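Local coordinates for aromatic-amino-acid aminotransferase (Burkholderia pseudomallei, PDB 4F4E), which probably transfers amino groups between aromatic amino acids and 2-oxoglutarate, working as a homodimer with a pyridoxal 5'-phosphate cofactor, at residues Glu222-Ala226 against Arg227-Pro231; Asn346-Val349 against Glu350-Ala354. All blocks are in the same frame, centred on the assembly; numbering follows the deposited sequence. Where two conformers were deposited one is given.

Contact 1 (Glu222-Ala226 against Arg227-Pro231); sequences EVVKA and RRLVP
Val224 is joined to Leu229 and Pro231 where helix 214-227 ends and the chain turns into strand 230-235. Its CG1, set anti to the backbone N (chi1 165°) and therefore lying beside the carbonyl, meets Pro231 CD at 3.8 Å, the valine and the proline ring crossing obliquely. The same methyl touches Leu229 CB at 4.0 Å. Phe254 of helix 249-256 packs on both Val224 and Pro231 and closes this small apolar cluster. One residue earlier, Val223 lies side by side with Arg227, one turn on, CG1 of the valine against CD of the arginine at 3.9 Å. Beyond CD the arginine chain bends at chi3 (72°) and leads its guanidinium off to the backbone oxygen of Tyr192, so that CD stays against the valine methyl.

The backbone bonds change partner at the helix end. Arg227 N bonds to Val223 O at 2.9 Å, whereas Leu229 N reaches Val224 O at 3.0 Å, in the carbonyl plane on a lone pair. Arg228 N bonds to Lys225 O at 3.2 Å from well above the carbonyl plane. Arg228 itself has positive phi, and a water bridges its NE to Ala226 O. A second water donates to Leu229 O at 2.7 Å and more weakly to Val224 O. The positive phi and the two bonds, Leu229 N to Val224 O and Arg228 N to Lys225 O, make a Schellman motif, here ending the helix of the beta-alpha-beta unit formed by strand 197-201, helix 214-227 and strand 230-235.

Contact 2 (Asn346-Val349 against Glu350-Ala354); sequences NGLV and ERLKA
Arg351 folds back over Gly347 one turn earlier in helix 324-354, and its side chain can be followed atom by atom around a single carbonyl oxygen. CB lies 3.4 Å from Gly347 O. CG, beside the backbone N and anti to the carbonyl carbon (chi1 -73°), comes closer still, and CD keeps level with it at 3.3 Å from Gly347 O. The chain stays extended from CG to NE, which turns outward to a salt bridge with Asp409 of helix 408-419. From CZ, NH1 swings back and donates to Gly347 O at 3.1 Å, nearly straight, with the oxygen at the guanidinium edge and in its plane. Relative to the carbonyl plane, NH1 stands above, while Arg351 N, the ordinary helical donor, arrives from the opposite face. Two bonds thus grip one oxygen, and NH1 also rests 3.4 Å from Gly347 CA, over a position that carries no side chain.

All this is an i to i+4 arrangement within an alpha-helix, whose backbone bonds run on regularly through Glu350, Leu352 and Lys353. On another face Leu348 and Leu352 meet CD1 to CD1 at 3.7 Å, lying athwart one another, and both turn to helix 408-419, on Ala412 and Ile415 respectively. Next to the arginine, Glu350 also reaches back: its CG sits 3.3 Å from Asn346 O, and OE2 comes to 3.1 Å from Asn346 ND2, with amide and carboxylate planes 59° apart. The other end of that amide, Asn346 OD1, accepts a hydrogen bond from Asn365 ND2 of helix 363-366, where Val349 packs as well.

How the contacts relate
Contact 1 precedes contact 2 along the chain, and the two do not touch: their centres lie 41 Å apart and their nearest atoms about 32 Å. Contact 1 belongs to the central mixed sheet of the large, cofactor-binding domain, at the entry to strand 230-235, which runs between strands 261-266 and 197-201. It ends a helix of that domain, and nearby Leu24 of the second subunit of the homodimer packs on Val230. Contact 2 lies in the last turns of the long helix 324-354, against helices 363-366 and 408-419. As in class I aminotransferases, this is the small-domain end of a helix that runs from one domain to the other.

Contact 1 (Glu222-Ala226 against Arg227-Pro231)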
# COMPACT_ATOMS: atom_id res chain seq x y z
N GLU A 222 -33.95 -0.02 -0.47
CA GLU A 222 -35.05 0.96 -0.39
C GLU A 222 -34.86 1.93 0.78
O GLU A 222 -35.08 3.16 0.63
CB GLU A 222 -36.43 0.28 -0.32
CG GLU A 222 -37.60 1.27 -0.31
CD GLU A 222 -38.04 1.74 1.10
OE1 GLU A 222 -37.86 0.99 2.08
OE2 GLU A 222 -38.60 2.87 1.21
N VAL A 223 -34.43 1.42 1.93
CA VAL A 223 -34.18 2.29 3.10
C VAL A 223 -32.98 3.20 2.91
O VAL A 223 -33.05 4.38 3.19
CB VAL A 223 -34.06 1.50 4.42
CG1 VAL A 223 -33.80 2.44 5.58
CG2 VAL A 223 -35.36 0.74 4.66
N VAL A 224 -31.86 2.65 2.40
CA VAL A 224 -30.69 3.47 2.10
C VAL A 224 -31.08 4.60 1.14
O VAL A 224 -30.66 5.73 1.32
CB VAL A 224 -29.55 2.61 1.52
CG1 VAL A 224 -28.47 3.49 0.86
CG2 VAL A 224 -28.94 1.71 2.58
N LYS A 225 -31.86 4.28 0.13
CA LYS A 225 -32.29 5.31 -0.82
C LYS A 225 -33.17 6.35 -0.14
O LYS A 225 -32.88 7.56 -0.22
CB LYS A 225 -32.98 4.71 -2.06
CG LYS A 225 -33.29 5.77 -3.13
CD LYS A 225 -33.10 5.26 -4.56
CE LYS A 225 -33.37 6.33 -5.63
NZ LYS A 225 -32.15 6.83 -6.31
N ALA A 226 -34.23 5.90 0.53
CA ALA A 226 -35.18 6.80 1.18
C ALA A 226 -34.52 7.71 2.24
O ALA A 226 -34.90 8.91 2.36
CB ALA A 226 -36.36 6.03 1.77
N ARG A 227 -33.54 7.18 2.96
CA ARG A 227 -32.90 7.93 4.02
C ARG A 227 -31.59 8.60 3.63
O ARG A 227 -30.97 9.29 4.43
CB ARG A 227 -32.78 7.06 5.25
CG ARG A 227 -34.17 6.79 5.83
CD ARG A 227 -34.08 6.02 7.11
NE ARG A 227 -33.57 6.86 8.18
CZ ARG A 227 -34.26 7.82 8.79
NH1 ARG A 227 -35.51 8.12 8.45
NH2 ARG A 227 -33.69 8.49 9.77
N ARG A 228 -31.22 8.48 2.36
CA ARG A 228 -29.98 9.09 1.84
C ARG A 228 -28.76 8.67 2.65
O ARG A 228 -27.90 9.48 2.97
CB ARG A 228 -30.14 10.60 1.73
CG ARG A 228 -31.43 10.97 1.01
CD ARG A 228 -31.48 12.44 0.65
NE ARG A 228 -31.72 13.28 1.83
CZ ARG A 228 -30.82 14.09 2.42
NH1 ARG A 228 -29.57 14.22 1.95
NH2 ARG A 228 -31.20 14.78 3.50
N LEU A 229 -28.70 7.38 2.93
CA LEU A 229 -27.53 6.78 3.53
C LEU A 229 -26.50 6.50 2.43
O LEU A 229 -26.84 6.45 1.25
CB LEU A 229 -27.92 5.50 4.25
CG LEU A 229 -29.13 5.67 5.19
CD1 LEU A 229 -29.25 4.38 5.98
CD2 LEU A 229 -29.01 6.87 6.13
N VAL A 230 -25.25 6.31 2.81
CA VAL A 230 -24.18 6.06 1.84
C VAL A 230 -23.80 4.61 2.01
O VAL A 230 -23.18 4.22 3.00
CB VAL A 230 -22.97 6.97 2.10
CG1 VAL A 230 -21.83 6.60 1.12
CG2 VAL A 230 -23.38 8.44 2.03
N PRO A 231 -24.18 3.76 1.03
CA PRO A 231 -23.84 2.35 1.15
C PRO A 231 -22.38 2.10 0.76
O PRO A 231 -21.93 2.57 -0.28
CB PRO A 231 -24.78 1.67 0.16
CG PRO A 231 -25.01 2.71 -0.89
CD PRO A 231 -24.91 4.06 -0.20
O HOH W 1 -28.41 7.36 -0.72
O HOH W 2 -33.98 11.96 3.07

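Contact 2 (Asn346-Val349 against Glu350-Ala354)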
# COMPACT_ATOMS: atom_id res chain seq x y z
N ASN A 346 -21.59 -29.66 4.99
CA ASN A 346 -22.62 -30.70 5.06
C ASN A 346 -22.09 -31.95 5.78
O ASN A 346 -22.88 -32.62 6.48
CB ASN A 346 -23.16 -31.13 3.70
CG ASN A 346 -24.38 -32.02 3.85
OD1 ASN A 346 -25.31 -31.71 4.63
ND2 ASN A 346 -24.36 -33.17 3.20
N GLY A 347 -20.81 -32.24 5.59
CA GLY A 347 -20.20 -33.38 6.28
C GLY A 347 -20.22 -33.16 7.79
O GLY A 347 -20.44 -34.11 8.53
N LEU A 348 -20.00 -31.94 8.26
CA LEU A 348 -20.04 -31.66 9.69
C LEU A 348 -21.46 -31.81 10.20
O LEU A 348 -21.73 -32.47 11.22
CB LEU A 348 -19.46 -30.28 10.03
CG LEU A 348 -19.39 -29.85 11.51
CD1 LEU A 348 -18.49 -30.76 12.37
CD2 LEU A 348 -18.95 -28.40 11.60
N VAL A 349 -22.42 -31.25 9.47
CA VAL A 349 -23.81 -31.40 9.88
C VAL A 349 -24.23 -32.87 9.97
O VAL A 349 -24.81 -33.29 10.97
CB VAL A 349 -24.75 -30.66 8.90
CG1 VAL A 349 -26.20 -30.89 9.30
CG2 VAL A 349 -24.42 -29.14 8.90
N GLU A 350 -23.91 -33.65 8.94
CA GLU A 350 -24.29 -35.07 8.94
C GLU A 350 -23.69 -35.80 10.15
O GLU A 350 -24.36 -36.63 10.80
CB GLU A 350 -23.81 -35.79 7.69
CG GLU A 350 -24.48 -35.48 6.36
CD GLU A 350 -23.62 -35.95 5.17
OE1 GLU A 350 -22.39 -36.18 5.32
OE2 GLU A 350 -24.18 -36.10 4.06
N ARG A 351 -22.41 -35.54 10.41
CA ARG A 351 -21.69 -36.23 11.47
C ARG A 351 -22.22 -35.89 12.86
O ARG A 351 -22.31 -36.78 13.71
CB ARG A 351 -20.19 -35.92 11.37
CG ARG A 351 -19.54 -36.65 10.21
CD ARG A 351 -18.20 -36.04 9.90
NE ARG A 351 -17.44 -36.84 8.96
CZ ARG A 351 -17.73 -36.96 7.67
NH1 ARG A 351 -18.76 -36.32 7.11
NH2 ARG A 351 -16.99 -37.75 6.93
N LEU A 352 -22.57 -34.61 13.08
CA LEU A 352 -23.10 -34.20 14.37
C LEU A 352 -24.50 -34.71 14.57
O LEU A 352 -24.88 -35.04 15.68
CB LEU A 352 -23.01 -32.67 14.52
CG LEU A 352 -21.58 -32.15 14.63
CD1 LEU A 352 -21.53 -30.64 14.55
CD2 LEU A 352 -20.88 -32.63 15.91
N LYS A 353 -25.28 -34.84 13.50
CA LYS A 353 -26.52 -35.54 13.57
C LYS A 353 -26.38 -37.01 13.96
O LYS A 353 -27.10 -37.49 14.85
CB LYS A 353 -27.26 -35.48 12.24
CG LYS A 353 -28.66 -36.03 12.35
CD LYS A 353 -29.44 -35.90 11.05
CE LYS A 353 -30.74 -36.69 11.17
NZ LYS A 353 -31.78 -36.14 10.26
N ALA A 354 -25.48 -37.72 13.27
CA ALA A 354 -25.29 -39.16 13.50
C ALA A 354 -24.79 -39.39 14.91
O ALA A 354 -25.04 -40.45 15.50
CB ALA A 354 -24.33 -39.75 12.48